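Long-range contact in IL-4-inducing protein (Schistosoma mansoni, PDB 4EL6), which binds immunoglobulin E through a crystallin-type fold and so triggers interleukin-4 release from basophils without need of antigen: residues 6-17 with 35-45. Residues are numbered along the deposited sequence; the frame is centred on the assembly and turned at random.
Sequences KYCLQLYDETYE and WTPGSVCVPFV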
loop_
_atom_site.group_PDB
_atom_site.type_symbol
_atom_site.label_atom_id
_atom_site.label_comp_id
_atom_site.label_asym_id
_atom_site.label_seq_id
_atom_site.Cartn_x
_atom_site.Cartn_y
_atom_site.Cartn_z
ATOM N N LYS A 6 7.783 -11.508 2.875
ATOM C CA LYS A 6 6.836 -11.904 3.857
ATOM C C LYS A 6 6.039 -10.706 4.297
ATOM O O LYS A 6 4.921 -10.851 4.746
ATOM C CB LYS A 6 7.573 -12.495 5.042
ATOM C CG LYS A 6 8.406 -13.719 4.683
ATOM C CD LYS A 6 7.820 -15.016 5.245
ATOM C CE LYS A 6 8.525 -16.275 4.703
ATOM N NZ LYS A 6 8.090 -16.699 3.331
ATOM N N TYR A 7 6.620 -9.518 4.195
ATOM C CA TYR A 7 5.943 -8.358 4.787
ATOM C C TYR A 7 5.612 -7.219 3.800
ATOM O O TYR A 7 4.646 -6.419 4.100
ATOM C CB TYR A 7 6.755 -7.832 5.958
ATOM C CG TYR A 7 8.118 -7.531 5.546
ATOM C CD1 TYR A 7 8.407 -6.315 4.905
ATOM C CD2 TYR A 7 9.129 -8.477 5.677
ATOM C CE1 TYR A 7 9.688 -6.023 4.471
ATOM C CE2 TYR A 7 10.420 -8.216 5.217
ATOM C CZ TYR A 7 10.697 -6.976 4.613
ATOM O OH TYR A 7 11.976 -6.661 4.179
ATOM N N CYS A 8 6.277 -7.317 2.629
ATOM C CA CYS A 8 6.330 -6.266 1.611
ATOM C C CYS A 8 4.968 -5.958 1.069
ATOM O O CYS A 8 4.021 -6.707 1.270
ATOM C CB CYS A 8 7.253 -6.627 0.441
ATOM S SG CYS A 8 6.580 -7.574 -0.933
ATOM N N LEU A 9 4.899 -4.842 0.382
ATOM C CA LEU A 9 3.728 -4.427 -0.308
ATOM C C LEU A 9 3.995 -4.847 -1.752
ATOM O O LEU A 9 5.130 -4.574 -2.320
ATOM C CB LEU A 9 3.610 -2.882 -0.206
ATOM C CG LEU A 9 2.439 -2.261 -0.961
ATOM C CD1 LEU A 9 1.106 -2.605 -0.332
ATOM C CD2 LEU A 9 2.616 -0.748 -1.030
ATOM N N GLN A 10 2.991 -5.493 -2.375
ATOM C CA GLN A 10 3.081 -5.924 -3.760
ATOM C C GLN A 10 2.224 -5.104 -4.692
ATOM O O GLN A 10 1.047 -4.942 -4.405
ATOM C CB GLN A 10 2.691 -7.412 -3.885
ATOM C CG GLN A 10 3.545 -8.388 -3.046
ATOM C CD GLN A 10 2.825 -9.708 -2.838
ATOM O OE1 GLN A 10 1.609 -9.742 -2.721
ATOM N NE2 GLN A 10 3.579 -10.799 -2.756
ATOM N N LEU A 11 2.819 -4.524 -5.756
ATOM C CA LEU A 11 2.139 -3.669 -6.659
ATOM C C LEU A 11 2.225 -4.302 -8.050
ATOM O O LEU A 11 3.338 -4.513 -8.592
ATOM C CB LEU A 11 2.758 -2.280 -6.705
ATOM C CG LEU A 11 2.664 -1.666 -5.330
ATOM C CD1 LEU A 11 4.050 -1.767 -4.740
ATOM C CD2 LEU A 11 2.075 -0.301 -5.324
ATOM N N TYR A 12 1.081 -4.658 -8.578
ATOM C CA TYR A 12 1.007 -5.380 -9.866
ATOM C C TYR A 12 0.607 -4.473 -10.968
ATOM O O TYR A 12 -0.250 -3.612 -10.768
ATOM C CB TYR A 12 -0.059 -6.511 -9.778
ATOM C CG TYR A 12 0.297 -7.564 -8.792
ATOM C CD1 TYR A 12 -0.064 -7.428 -7.457
ATOM C CD2 TYR A 12 1.023 -8.702 -9.170
ATOM C CE1 TYR A 12 0.234 -8.405 -6.523
ATOM C CE2 TYR A 12 1.328 -9.671 -8.216
ATOM C CZ TYR A 12 0.945 -9.495 -6.895
ATOM O OH TYR A 12 1.240 -10.426 -5.940
ATOM N N ASP A 13 1.161 -4.716 -12.154
ATOM C CA ASP A 13 0.851 -3.901 -13.326
ATOM C C ASP A 13 -0.632 -4.022 -13.717
ATOM O O ASP A 13 -1.265 -3.055 -14.124
ATOM C CB ASP A 13 1.730 -4.322 -14.513
ATOM C CG ASP A 13 3.088 -3.620 -14.560
ATOM O OD1 ASP A 13 3.527 -2.952 -13.595
ATOM O OD2 ASP A 13 3.749 -3.788 -15.609
ATOM N N GLU A 14 -1.177 -5.219 -13.625
ATOM C CA GLU A 14 -2.507 -5.492 -14.126
ATOM C C GLU A 14 -3.468 -5.753 -12.983
ATOM O O GLU A 14 -3.064 -5.994 -11.839
ATOM C CB GLU A 14 -2.481 -6.703 -15.045
ATOM C CG GLU A 14 -1.840 -6.418 -16.409
ATOM C CD GLU A 14 -1.540 -7.720 -17.095
ATOM O OE1 GLU A 14 -2.525 -8.440 -17.361
ATOM O OE2 GLU A 14 -0.335 -8.039 -17.298
ATOM N N THR A 15 -4.743 -5.696 -13.274
ATOM C CA THR A 15 -5.726 -6.024 -12.270
ATOM C C THR A 15 -5.683 -7.509 -11.952
ATOM O O THR A 15 -5.109 -8.294 -12.673
ATOM C CB THR A 15 -7.178 -5.655 -12.718
ATOM O OG1 THR A 15 -7.418 -6.372 -13.887
ATOM C CG2 THR A 15 -7.420 -4.171 -12.973
ATOM N N TYR A 16 -6.274 -7.860 -10.819
ATOM C CA TYR A 16 -6.311 -9.213 -10.272
ATOM C C TYR A 16 -4.939 -9.900 -10.192
ATOM O O TYR A 16 -4.754 -11.070 -10.547
ATOM C CB TYR A 16 -7.314 -10.044 -11.040
ATOM C CG TYR A 16 -8.730 -9.524 -10.900
ATOM C CD1 TYR A 16 -9.511 -9.931 -9.836
ATOM C CD2 TYR A 16 -9.248 -8.697 -11.840
ATOM C CE1 TYR A 16 -10.806 -9.467 -9.683
ATOM C CE2 TYR A 16 -10.514 -8.214 -11.702
ATOM C CZ TYR A 16 -11.286 -8.629 -10.642
ATOM O OH TYR A 16 -12.593 -8.130 -10.573
ATOM N N GLU A 17 -3.945 -9.117 -9.772
ATOM C CA GLU A 17 -2.629 -9.667 -9.409
ATOM C C GLU A 17 -1.922 -10.365 -10.584
ATOM O O GLU A 17 -1.237 -11.370 -10.383
ATOM C CB GLU A 17 -2.754 -10.538 -8.150
ATOM C CG GLU A 17 -3.364 -9.817 -6.949
ATOM C CD GLU A 17 -4.889 -9.705 -6.926
ATOM O OE1 GLU A 17 -5.415 -8.649 -6.462
ATOM O OE2 GLU A 17 -5.596 -10.645 -7.380
ATOM N N TRP A 35 2.920 6.199 -8.965
ATOM C CA TRP A 35 2.746 4.791 -9.386
ATOM C C TRP A 35 1.328 4.457 -9.600
ATOM O O TRP A 35 0.517 4.787 -8.754
ATOM C CB TRP A 35 3.359 3.909 -8.346
ATOM C CG TRP A 35 4.859 4.003 -8.367
ATOM C CD1 TRP A 35 5.659 4.964 -9.010
ATOM C CD2 TRP A 35 5.782 3.126 -7.686
ATOM N NE1 TRP A 35 6.990 4.701 -8.755
ATOM C CE2 TRP A 35 7.113 3.613 -7.985
ATOM C CE3 TRP A 35 5.635 2.005 -6.877
ATOM C CZ2 TRP A 35 8.255 2.951 -7.527
ATOM C CZ3 TRP A 35 6.776 1.397 -6.408
ATOM C CH2 TRP A 35 8.050 1.862 -6.729
ATOM N N THR A 36 0.995 3.837 -10.736
ATOM C CA THR A 36 -0.403 3.517 -11.079
ATOM C C THR A 36 -0.591 2.033 -11.287
ATOM O O THR A 36 -0.788 1.558 -12.426
ATOM C CB THR A 36 -0.807 4.292 -12.332
ATOM O OG1 THR A 36 0.154 3.996 -13.377
ATOM C CG2 THR A 36 -0.864 5.785 -12.024
ATOM N N PRO A 37 -0.519 1.230 -10.223
ATOM C CA PRO A 37 -0.690 -0.209 -10.359
ATOM C C PRO A 37 -2.166 -0.576 -10.651
ATOM O O PRO A 37 -3.136 0.168 -10.335
ATOM C CB PRO A 37 -0.306 -0.716 -9.006
ATOM C CG PRO A 37 -0.772 0.384 -8.047
ATOM C CD PRO A 37 -0.381 1.619 -8.805
ATOM N N GLY A 38 -2.323 -1.730 -11.261
ATOM C CA GLY A 38 -3.634 -2.340 -11.472
ATOM C C GLY A 38 -4.188 -2.958 -10.229
ATOM O O GLY A 38 -5.392 -3.066 -10.102
ATOM N N SER A 39 -3.339 -3.540 -9.393
ATOM C CA SER A 39 -3.729 -4.168 -8.165
ATOM C C SER A 39 -2.595 -4.131 -7.137
ATOM O O SER A 39 -1.478 -3.992 -7.493
ATOM C CB SER A 39 -4.251 -5.618 -8.391
ATOM O OG SER A 39 -3.368 -6.358 -9.169
ATOM N N VAL A 40 -2.935 -4.279 -5.861
ATOM C CA VAL A 40 -1.996 -4.150 -4.766
ATOM C C VAL A 40 -2.392 -5.161 -3.711
ATOM O O VAL A 40 -3.564 -5.307 -3.405
ATOM C CB VAL A 40 -2.084 -2.751 -4.157
ATOM C CG1 VAL A 40 -1.200 -2.614 -2.975
ATOM C CG2 VAL A 40 -1.825 -1.688 -5.223
ATOM N N CYS A 41 -1.396 -5.834 -3.127
ATOM C CA CYS A 41 -1.639 -6.780 -2.058
ATOM C C CYS A 41 -0.590 -6.623 -0.954
ATOM O O CYS A 41 0.529 -6.198 -1.179
ATOM C CB CYS A 41 -1.429 -8.181 -2.557
ATOM S SG CYS A 41 -2.585 -8.694 -3.868
ATOM N N VAL A 42 -0.946 -7.151 0.205
ATOM C CA VAL A 42 -0.049 -7.384 1.318
ATOM C C VAL A 42 -0.171 -8.858 1.698
ATOM O O VAL A 42 -1.277 -9.351 1.890
ATOM C CB VAL A 42 -0.414 -6.542 2.544
ATOM C CG1 VAL A 42 0.597 -6.808 3.644
ATOM C CG2 VAL A 42 -0.521 -5.061 2.200
ATOM N N PRO A 43 0.946 -9.543 1.759
ATOM C CA PRO A 43 0.893 -10.987 2.088
ATOM C C PRO A 43 0.287 -11.274 3.462
ATOM O O PRO A 43 0.326 -10.445 4.393
ATOM C CB PRO A 43 2.356 -11.428 1.998
ATOM C CG PRO A 43 3.045 -10.419 1.201
ATOM C CD PRO A 43 2.295 -9.111 1.354
ATOM N N PHE A 44 -0.264 -12.493 3.591
ATOM C CA PHE A 44 -0.723 -12.978 4.827
ATOM C C PHE A 44 0.457 -13.254 5.729
ATOM O O PHE A 44 1.505 -13.586 5.252
ATOM C CB PHE A 44 -1.509 -14.262 4.598
ATOM C CG PHE A 44 -2.967 -14.024 4.344
ATOM C CD1 PHE A 44 -3.809 -13.726 5.402
ATOM C CD2 PHE A 44 -3.506 -14.118 3.047
ATOM C CE1 PHE A 44 -5.167 -13.520 5.173
ATOM C CE2 PHE A 44 -4.873 -13.955 2.812
ATOM C CZ PHE A 44 -5.708 -13.638 3.870
ATOM N N VAL A 45 0.246 -13.085 7.012
ATOM C CA VAL A 45 1.197 -13.404 8.042
ATOM C C VAL A 45 0.571 -14.521 8.907
ATOM O O VAL A 45 0.750 -15.703 8.613
ATOM C CB VAL A 45 1.459 -12.112 8.862
ATOM C CG1 VAL A 45 2.170 -12.413 10.167
ATOM C CG2 VAL A 45 2.299 -11.170 8.025
HETATM O O HOH W 1 4.260 -13.483 4.877
HETATM O O HOH W 2 -0.731 -0.421 -14.422
#
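Gln10 and Cys41 pair their backbones in both directions where strand 9-12 runs antiparallel to strand 39-41, the axes 4.8 Å apart. Gln10 N donates to Cys41 O at 2.8 Å, and Cys41 N returns the bond to Gln10 O. Tyr12 and Ser39 form the next hydrogen-bonded pair; its Ser39 N to Tyr12 O bond is weak. Gly38 N also reaches Tyr12 O, at 2.8 Å, so Gly38 and Ser39 together face Tyr12 in a classic beta bulge.

Past strand 9-12, residues 14-17 fold back over Ser39. A chi1 of 50° wedges OG between the two backbone arms of Ser39 and turns it to residues 14-17. Ser39 OG donates to Glu14 O at 2.7 Å, in the plane of that carbonyl. Glu17 N in turn donates to Ser39 OG at 2.9 Å. Ser39 O lies at the edge of the Tyr12 ring, while Glu17 CA lies over one face of the ring, near its margin. Cys41 SG, disulfide-bonded to Cys75, meets this ring obliquely, 3.9 Å from Tyr12 CE1. Glu17 CG packs against the same sulfur.

On the other face of the sheet, Leu9 CG stands anti to the backbone N (chi1 177°), and the branch Leu9 CD1 ends 3.5 Å from Val40 CG1. Leu11 CD2 lies alongside Pro37 and Val40. Trp55 and Leu57 of the other sheet touch Leu9, joining this face to the interior of the crystallin fold. Beyond the strands, one water bridges Lys6 O and Phe44 O, and another Asp13 O and Thr36 O.

The two segments are thus zipped centrally by backbone bonds. The serine hydroxyl, gripped as both donor and acceptor, ties the folded-back residues 14-17 to strand 39-41, an arrangement consistent with the serine-held folded hairpin of beta/gamma-crystallins.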